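Local coordinates for protein oxalate--CoA ligase (Arabidopsis thaliana, PDB 5IE2) that is an acyl-activating enzyme of the ANL superfamily, with an AMP-binding domain followed by a smaller C-terminal domain, and holds ATP in its pocket, at residues Arg46-Ala51 with Leu142-Asp146; Gln343-Leu348 with Lys360-Arg366. Residues are numbered along the deposited sequence.

Contact 1 (Arg46-Ala51 with Leu142-Asp146); sequences RLVSDA and LSVAD
The C-terminal end of helix 33-50, carrying Arg46 and Asp50 one turn apart, lies beside the irregular chain that leaves strand 141-142. CA atoms approach to 8.0 Å between Arg46 and Leu142 and to 6.1 Å between Asp50 and Asp146; 352 Å² is buried. Leu142 and Val144 are extended (phi/psi -107/142 and -110/140) and Ser143 (-84/34) breaks the run, so the CA-to-CB bonds of Leu142 and Val144 point toward the helix and that of Ser143 away. Polar contacts centre on Arg46, whose long side chain (chi1 m) reaches the backbone carbonyl of Val144. Arg46 NH2 donates to Val144 O at 2.9 Å, and Arg46 NH1 adds a weak bond of 3.4 Å to Val144 O. The same guanidinium forms an i to i+4 salt bridge, with Arg46 NH1 a very short 2.4 Å from Asp50 OD2 (Asp50 chi1 m). Water 1 accepts from Arg46 NH2 (3.1 Å) and Leu142 N (2.8 Å), while water 2 donates to Asp50 O (2.8 Å) and Ala145 O (2.9 Å). Among apolar contacts, Val144 CG1 lies over one guanidinium face, 3.8 Å from Arg46 NH1 and 3.9 Å from Asp50 CB; Leu142 CD1 packs 3.8 Å from Arg46 CB. Leu142 and Leu47 both touch helix 67-78. The whole is a surface helix-end-to-loop contact in an alpha/beta layer, where an arginine bonds to the loop following strand 141-142, an edge strand of a five-stranded mixed sheet.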
ATOM      1  N   ARG A  46      23.657   2.274  17.490  1.00 20.06           N
ATOM      2  CA  ARG A  46      24.778   1.995  16.619  1.00 19.24           C
ATOM      3  C   ARG A  46      24.778   2.920  15.386  1.00 18.72           C
ATOM      4  O   ARG A  46      25.848   3.361  14.931  1.00 20.73           O
ATOM      5  CB  ARG A  46      24.768   0.536  16.179  1.00 21.79           C
ATOM      6  CG  ARG A  46      24.978  -0.392  17.362  1.00 27.97           C
ATOM      7  CD  ARG A  46      26.437  -0.710  17.536  1.00 34.21           C
ATOM      8  NE  ARG A  46      26.842  -1.742  16.572  1.00 37.21           N
ATOM      9  CZ  ARG A  46      27.951  -1.707  15.832  1.00 38.36           C
ATOM     10  NH1 ARG A  46      28.799  -0.692  15.950  1.00 40.52           N
ATOM     11  NH2 ARG A  46      28.227  -2.708  14.991  1.00 36.72           N
ATOM     12  N   LEU A  47      23.610   3.169  14.811  1.00 17.26           N
ATOM     13  CA  LEU A  47      23.562   4.098  13.652  1.00 18.26           C
ATOM     14  C   LEU A  47      24.131   5.483  14.020  1.00 20.07           C
ATOM     15  O   LEU A  47      24.901   6.081  13.250  1.00 22.15           O
ATOM     16  CB  LEU A  47      22.112   4.281  13.151  1.00 20.39           C
ATOM     17  CG  LEU A  47      21.481   3.042  12.511  1.00 21.61           C
ATOM     18  CD1 LEU A  47      20.011   3.342  12.109  1.00 19.95           C
ATOM     19  CD2 LEU A  47      22.302   2.681  11.259  1.00 22.36           C
ATOM     20  N   VAL A  48      23.739   5.997  15.185  1.00 20.90           N
ATOM     21  CA  VAL A  48      24.209   7.320  15.575  1.00 22.08           C
ATOM     22  C   VAL A  48      25.705   7.305  15.938  1.00 23.93           C
ATOM     23  O   VAL A  48      26.462   8.134  15.452  1.00 25.81           O
ATOM     24  CB  VAL A  48      23.384   7.873  16.761  1.00 22.94           C
ATOM     25  CG1 VAL A  48      23.912   9.227  17.229  1.00 23.73           C
ATOM     26  CG2 VAL A  48      21.926   8.015  16.363  1.00 21.50           C
ATOM     27  N   SER A  49      26.126   6.370  16.784  1.00 22.30           N
ATOM     28  CA  SER A  49      27.500   6.370  17.316  1.00 26.68           C
ATOM     29  C   SER A  49      28.537   5.868  16.335  1.00 28.88           C
ATOM     30  O   SER A  49      29.671   6.311  16.358  1.00 30.94           O
ATOM     31  CB  SER A  49      27.608   5.485  18.555  1.00 29.10           C
ATOM     32  OG  SER A  49      26.809   6.010  19.609  1.00 31.66           O
ATOM     33  N   ASP A  50      28.169   4.888  15.527  1.00 27.37           N
ATOM     34  CA  ASP A  50      29.159   4.183  14.724  1.00 28.94           C
ATOM     35  C   ASP A  50      29.010   4.389  13.229  1.00 31.07           C
ATOM     36  O   ASP A  50      29.988   4.233  12.478  1.00 31.09           O
ATOM     37  CB  ASP A  50      29.109   2.687  15.032  1.00 29.97           C
ATOM     38  CG  ASP A  50      29.415   2.385  16.515  1.00 35.39           C
ATOM     39  OD1 ASP A  50      30.283   3.078  17.105  1.00 37.91           O
ATOM     40  OD2 ASP A  50      28.806   1.464  17.095  1.00 36.76           O
ATOM     41  N   ALA A  51      27.809   4.742  12.780  1.00 28.21           N
ATOM     42  CA  ALA A  51      27.575   4.968  11.349  1.00 26.92           C
ATOM     43  C   ALA A  51      27.423   6.452  11.058  1.00 26.43           C
ATOM     44  O   ALA A  51      27.214   6.857   9.916  1.00 27.93           O
ATOM     45  CB  ALA A  51      26.329   4.164  10.853  1.00 25.53           C
ATOM     46  N   LEU A 142      25.333  -5.274  13.013  1.00 17.82           N
ATOM     47  CA  LEU A 142      25.596  -4.360  11.903  1.00 20.45           C
ATOM     48  C   LEU A 142      27.053  -4.423  11.503  1.00 22.00           C
ATOM     49  O   LEU A 142      27.917  -4.494  12.373  1.00 24.48           O
ATOM     50  CB  LEU A 142      25.246  -2.935  12.283  1.00 22.39           C
ATOM     51  CG  LEU A 142      23.736  -2.691  12.425  1.00 24.18           C
ATOM     52  CD1 LEU A 142      23.579  -1.344  13.155  1.00 26.65           C
ATOM     53  CD2 LEU A 142      23.013  -2.622  11.036  1.00 19.64           C
ATOM     54  N   SER A 143      27.335  -4.353  10.207  1.00 20.64           N
ATOM     55  CA  SER A 143      28.710  -4.504   9.719  1.00 25.66           C
ATOM     56  C   SER A 143      29.495  -3.193   9.796  1.00 32.28           C
ATOM     57  O   SER A 143      30.249  -2.859   8.905  1.00 39.42           O
ATOM     58  CB  SER A 143      28.706  -5.000   8.293  1.00 24.31           C
ATOM     59  OG  SER A 143      28.196  -3.991   7.423  1.00 23.69           O
ATOM     60  N   VAL A 144      29.225  -2.378  10.786  1.00 33.38           N
ATOM     61  CA  VAL A 144      30.016  -1.178  10.966  1.00 35.56           C
ATOM     62  C   VAL A 144      30.844  -1.377  12.237  1.00 37.59           C
ATOM     63  O   VAL A 144      30.371  -1.971  13.202  1.00 35.01           O
ATOM     64  CB  VAL A 144      29.119   0.095  11.016  1.00 40.69           C
ATOM     65  CG1 VAL A 144      28.216   0.082  12.237  1.00 38.25           C
ATOM     66  CG2 VAL A 144      29.976   1.347  10.966  1.00 42.58           C
ATOM     67  N   ALA A 145      32.094  -0.934  12.213  1.00 41.83           N
ATOM     68  CA  ALA A 145      33.001  -1.118  13.351  1.00 48.36           C
ATOM     69  C   ALA A 145      32.504  -0.427  14.618  1.00 52.72           C
ATOM     70  O   ALA A 145      31.866   0.615  14.534  1.00 52.15           O
ATOM     71  CB  ALA A 145      34.396  -0.589  12.993  1.00 49.39           C
ATOM     72  N   ASP A 146      32.799  -1.002  15.783  1.00 57.65           N
ATOM     73  CA  ASP A 146      32.611  -0.302  17.051  1.00 62.49           C
ATOM     74  C   ASP A 146      33.660   0.813  17.200  1.00 62.82           C
ATOM     75  O   ASP A 146      33.337   1.965  17.528  1.00 62.44           O
ATOM     76  CB  ASP A 146      32.697  -1.275  18.225  1.00 67.36           C
ATOM     77  CG  ASP A 146      32.348  -0.621  19.558  1.00 71.79           C
ATOM     78  OD1 ASP A 146      32.060   0.599  19.596  1.00 73.14           O
ATOM     79  OD2 ASP A 146      32.388  -1.329  20.587  1.00 73.73           O
TER
HETATM   80  O   HOH W   1      25.986  -4.655  15.696  1.00 45.97           O
HETATM   81  O   HOH W   2      32.427   3.250  13.373  1.00 46.27           O

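Contact 2 (Gln343-Leu348 with Lys360-Arg366); sequences QEMAIL and KGEVCIR
Six backbone hydrogen bonds join strands 344-348 and 361-366, which run antiparallel; the axes of these short segments approach to 4.3 Å, with 155° between their N-to-C directions. Each of three hydrogen-bonded pairs is closed by two bonds: Glu344 N to Arg366 O and Arg366 N to Glu344 O (both 2.9 Å), Ala346 N to Cys364 O and Cys364 N to Ala346 O (both 2.9 Å), and Leu348 N to Glu362 O (3.0 Å) with Glu362 N to Leu348 O (2.9 Å). Met345-Ile365 and Ile347-Val363 are the intervening non-hydrogen-bonded pairs, with CA-H...O contacts such as Met345 CA to Cys364 O at 3.2 Å. At one end, opposite charges make a cross-strand salt bridge, Arg366 NH1 to Glu344 OE2 at 3.0 Å, although the place of OE2 is less certain. On that face Leu348 CD2 meets Cys364 SG at 3.5 Å, and small Ala346 sits beside Cys364. The other face is apolar: Met345 CG lies 3.7 Å from Val363 CG1, and Ile347 CD1 3.7 Å from Val363 CG2. Gly361 suits its fully extended backbone (phi/psi -180/-174), since a CB there would clash with Leu348 O and Ile347 CG2. Strand 361-366 also pairs with strands 389-392 and 394-398, and Trp389 touches Glu344, Ala346 and Arg366. Met345, Ile347 and Val363 rest on Leu404 of strand 404-409, while Met345 and Ile365 reach Met321 of strand 319-323.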
ATOM      1  N   GLN A 343      -9.535  12.841   8.877  1.00 16.67           N
ATOM      2  CA  GLN A 343      -9.134  13.923   8.003  1.00 16.10           C
ATOM      3  C   GLN A 343     -10.332  14.450   7.288  1.00 17.25           C
ATOM      4  O   GLN A 343     -11.368  13.787   7.225  1.00 17.56           O
ATOM      5  CB  GLN A 343      -8.087  13.475   6.998  1.00 16.80           C
ATOM      6  CG  GLN A 343      -8.607  12.304   6.097  1.00 16.87           C
ATOM      7  CD  GLN A 343      -7.443  11.464   5.555  1.00 16.90           C
ATOM      8  OE1 GLN A 343      -6.855  11.804   4.531  1.00 16.98           O
ATOM      9  NE2 GLN A 343      -7.096  10.381   6.263  1.00 15.10           N
ATOM     10  N   GLU A 344     -10.210  15.679   6.777  1.00 16.11           N
ATOM     11  CA  GLU A 344     -11.247  16.267   5.962  1.00 17.75           C
ATOM     12  C   GLU A 344     -11.163  15.835   4.532  1.00 16.46           C
ATOM     13  O   GLU A 344     -10.080  15.632   3.993  1.00 17.73           O
ATOM     14  CB  GLU A 344     -11.146  17.796   6.010  1.00 19.55           C
ATOM     15  CG  GLU A 344     -11.351  18.345   7.398  1.00 23.83           C
ATOM     16  CD  GLU A 344     -11.178  19.856   7.424  1.00 27.40           C
ATOM     17  OE1 GLU A 344     -12.133  20.531   7.039  1.00 29.48           O
ATOM     18  OE2 GLU A 344     -10.100  20.321   7.834  1.00 27.26           O
ATOM     19  N   MET A 345     -12.319  15.751   3.909  1.00 16.99           N
ATOM     20  CA  MET A 345     -12.365  15.357   2.513  1.00 18.23           C
ATOM     21  C   MET A 345     -13.526  16.101   1.843  1.00 20.12           C
ATOM     22  O   MET A 345     -14.613  16.252   2.428  1.00 21.68           O
ATOM     23  CB  MET A 345     -12.563  13.846   2.404  1.00 19.57           C
ATOM     24  CG  MET A 345     -12.534  13.383   0.993  1.00 22.41           C
ATOM     25  SD  MET A 345     -12.779  11.569   0.979  1.00 31.95           S
ATOM     26  CE  MET A 345     -11.459  11.026   2.156  1.00 15.43           C
ATOM     27  N   ALA A 346     -13.317  16.566   0.621  1.00 18.89           N
ATOM     28  CA  ALA A 346     -14.349  17.331  -0.061  1.00 20.11           C
ATOM     29  C   ALA A 346     -14.296  17.030  -1.547  1.00 20.38           C
ATOM     30  O   ALA A 346     -13.264  16.636  -2.041  1.00 23.34           O
ATOM     31  CB  ALA A 346     -14.136  18.765   0.177  1.00 21.35           C
ATOM     32  N   ILE A 347     -15.404  17.229  -2.259  1.00 19.50           N
ATOM     33  CA  ILE A 347     -15.451  16.974  -3.699  1.00 19.57           C
ATOM     34  C   ILE A 347     -15.565  18.338  -4.371  1.00 21.35           C
ATOM     35  O   ILE A 347     -16.514  19.069  -4.103  1.00 20.88           O
ATOM     36  CB  ILE A 347     -16.686  16.104  -4.063  1.00 20.27           C
ATOM     37  CG1 ILE A 347     -16.682  14.771  -3.320  1.00 19.94           C
ATOM     38  CG2 ILE A 347     -16.817  15.927  -5.570  1.00 19.27           C
ATOM     39  CD1 ILE A 347     -15.540  13.832  -3.805  1.00 19.35           C
ATOM     40  N   LEU A 348     -14.594  18.709  -5.202  1.00 22.84           N
ATOM     41  CA  LEU A 348     -14.571  20.080  -5.758  1.00 24.99           C
ATOM     42  C   LEU A 348     -14.706  20.088  -7.279  1.00 25.72           C
ATOM     43  O   LEU A 348     -14.106  19.230  -7.926  1.00 23.52           O
ATOM     44  CB  LEU A 348     -13.247  20.715  -5.394  1.00 29.83           C
ATOM     45  CG  LEU A 348     -13.089  21.537  -4.114  1.00 34.90           C
ATOM     46  CD1 LEU A 348     -13.841  21.017  -2.913  1.00 35.60           C
ATOM     47  CD2 LEU A 348     -11.626  21.654  -3.838  1.00 33.53           C
ATOM     48  N   LYS A 360     -20.270  14.664  -9.058  1.00 25.90           N
ATOM     49  CA  LYS A 360     -18.874  14.266  -9.188  1.00 26.12           C
ATOM     50  C   LYS A 360     -17.963  15.471  -9.153  1.00 25.93           C
ATOM     51  O   LYS A 360     -18.381  16.589  -9.498  1.00 24.96           O
ATOM     52  CB  LYS A 360     -18.676  13.501 -10.489  1.00 28.25           C
ATOM     53  CG  LYS A 360     -19.535  12.233 -10.559  1.00 32.34           C
ATOM     54  CD  LYS A 360     -19.461  11.571 -11.940  1.00 36.41           C
ATOM     55  CE  LYS A 360     -20.395  10.351 -12.060  1.00 42.68           C
ATOM     56  NZ  LYS A 360     -21.856  10.670 -11.855  1.00 48.44           N
ATOM     57  N   GLY A 361     -16.722  15.233  -8.763  1.00 25.07           N
ATOM     58  CA  GLY A 361     -15.676  16.243  -8.762  1.00 22.69           C
ATOM     59  C   GLY A 361     -14.381  15.623  -8.257  1.00 23.05           C
ATOM     60  O   GLY A 361     -14.289  14.399  -8.023  1.00 22.21           O
ATOM     61  N   GLU A 362     -13.352  16.444  -8.079  1.00 21.31           N
ATOM     62  CA  GLU A 362     -12.087  15.903  -7.635  1.00 20.24           C
ATOM     63  C   GLU A 362     -12.087  15.737  -6.116  1.00 20.30           C
ATOM     64  O   GLU A 362     -12.485  16.653  -5.391  1.00 21.14           O
ATOM     65  CB  GLU A 362     -10.919  16.814  -8.065  1.00 21.55           C
ATOM     66  CG  GLU A 362      -9.527  16.248  -7.676  1.00 23.33           C
ATOM     67  CD  GLU A 362      -8.400  17.138  -8.182  1.00 26.75           C
ATOM     68  OE1 GLU A 362      -8.674  18.314  -8.593  1.00 27.72           O
ATOM     69  OE2 GLU A 362      -7.249  16.677  -8.176  1.00 23.84           O
ATOM     70  N   VAL A 363     -11.605  14.596  -5.651  1.00 17.35           N
ATOM     71  CA  VAL A 363     -11.468  14.383  -4.216  1.00 17.10           C
ATOM     72  C   VAL A 363     -10.287  15.210  -3.706  1.00 18.33           C
ATOM     73  O   VAL A 363      -9.185  15.087  -4.261  1.00 17.82           O
ATOM     74  CB  VAL A 363     -11.234  12.879  -3.910  1.00 20.58           C
ATOM     75  CG1 VAL A 363     -11.149  12.667  -2.410  1.00 20.22           C
ATOM     76  CG2 VAL A 363     -12.366  12.042  -4.521  1.00 19.62           C
ATOM     77  N   CYS A 364     -10.512  16.061  -2.691  1.00 19.38           N
ATOM     78  CA  CYS A 364      -9.435  16.811  -2.017  1.00 19.22           C
ATOM     79  C   CYS A 364      -9.440  16.464  -0.528  1.00 18.45           C
ATOM     80  O   CYS A 364     -10.513  16.268   0.044  1.00 18.78           O
ATOM     81  CB  CYS A 364      -9.623  18.337  -2.173  1.00 19.35           C
ATOM     82  SG  CYS A 364      -9.694  18.744  -3.973  1.00 28.60           S
ATOM     83  N   ILE A 365      -8.255  16.415   0.071  1.00 17.38           N
ATOM     84  CA  ILE A 365      -8.131  16.010   1.468  1.00 15.39           C
ATOM     85  C   ILE A 365      -7.339  17.031   2.269  1.00 18.28           C
ATOM     86  O   ILE A 365      -6.559  17.809   1.731  1.00 18.62           O
ATOM     87  CB  ILE A 365      -7.441  14.632   1.604  1.00 15.00           C
ATOM     88  CG1 ILE A 365      -6.002  14.686   1.076  1.00 15.33           C
ATOM     89  CG2 ILE A 365      -8.284  13.609   0.789  1.00 16.32           C
ATOM     90  CD1 ILE A 365      -5.234  13.282   1.200  1.00 16.62           C
ATOM     91  N   ARG A 366      -7.537  16.986   3.578  1.00 17.11           N
ATOM     92  CA  ARG A 366      -6.754  17.835   4.441  1.00 15.28           C
ATOM     93  C   ARG A 366      -6.617  17.188   5.780  1.00 17.69           C
ATOM     94  O   ARG A 366      -7.624  16.882   6.428  1.00 17.65           O
ATOM     95  CB  ARG A 366      -7.412  19.192   4.587  1.00 15.67           C
ATOM     96  CG  ARG A 366      -6.632  20.042   5.611  1.00 23.19           C
ATOM     97  CD  ARG A 366      -7.747  20.792   6.422  1.00 36.97           C
ATOM     98  NE  ARG A 366      -7.761  22.094   5.954  1.00 27.86           N
ATOM     99  CZ  ARG A 366      -8.595  23.127   6.193  1.00 24.18           C
ATOM    100  NH1 ARG A 366      -9.742  23.130   6.904  1.00 22.72           N
ATOM    101  NH2 ARG A 366      -8.206  24.235   5.604  1.00 17.48           N
TER

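In the fold
Contact 1 and contact 2 both belong to the AMP-binding enzyme part of the chain but lie at separate places, their centres about 45 Å and their nearest atoms about 29 Å apart, and they share no helix or strand. Contact 1 is a surface contact, its centre about 31 Å from the centre of the chain; loop and helix end meet through an arginine, a backbone carbonyl and waters, with Val144 and the buried Leu142 adding apolar contact. Contact 2 is partly buried, its centre about 20 Å from that of the chain: there the backbone itself provides regular bonding, and apolar side chains fill one face, with charges kept to the other. The side chain of Val363 is about 8 Å from the bound ATP, so this part of contact 2 lies near the nucleotide.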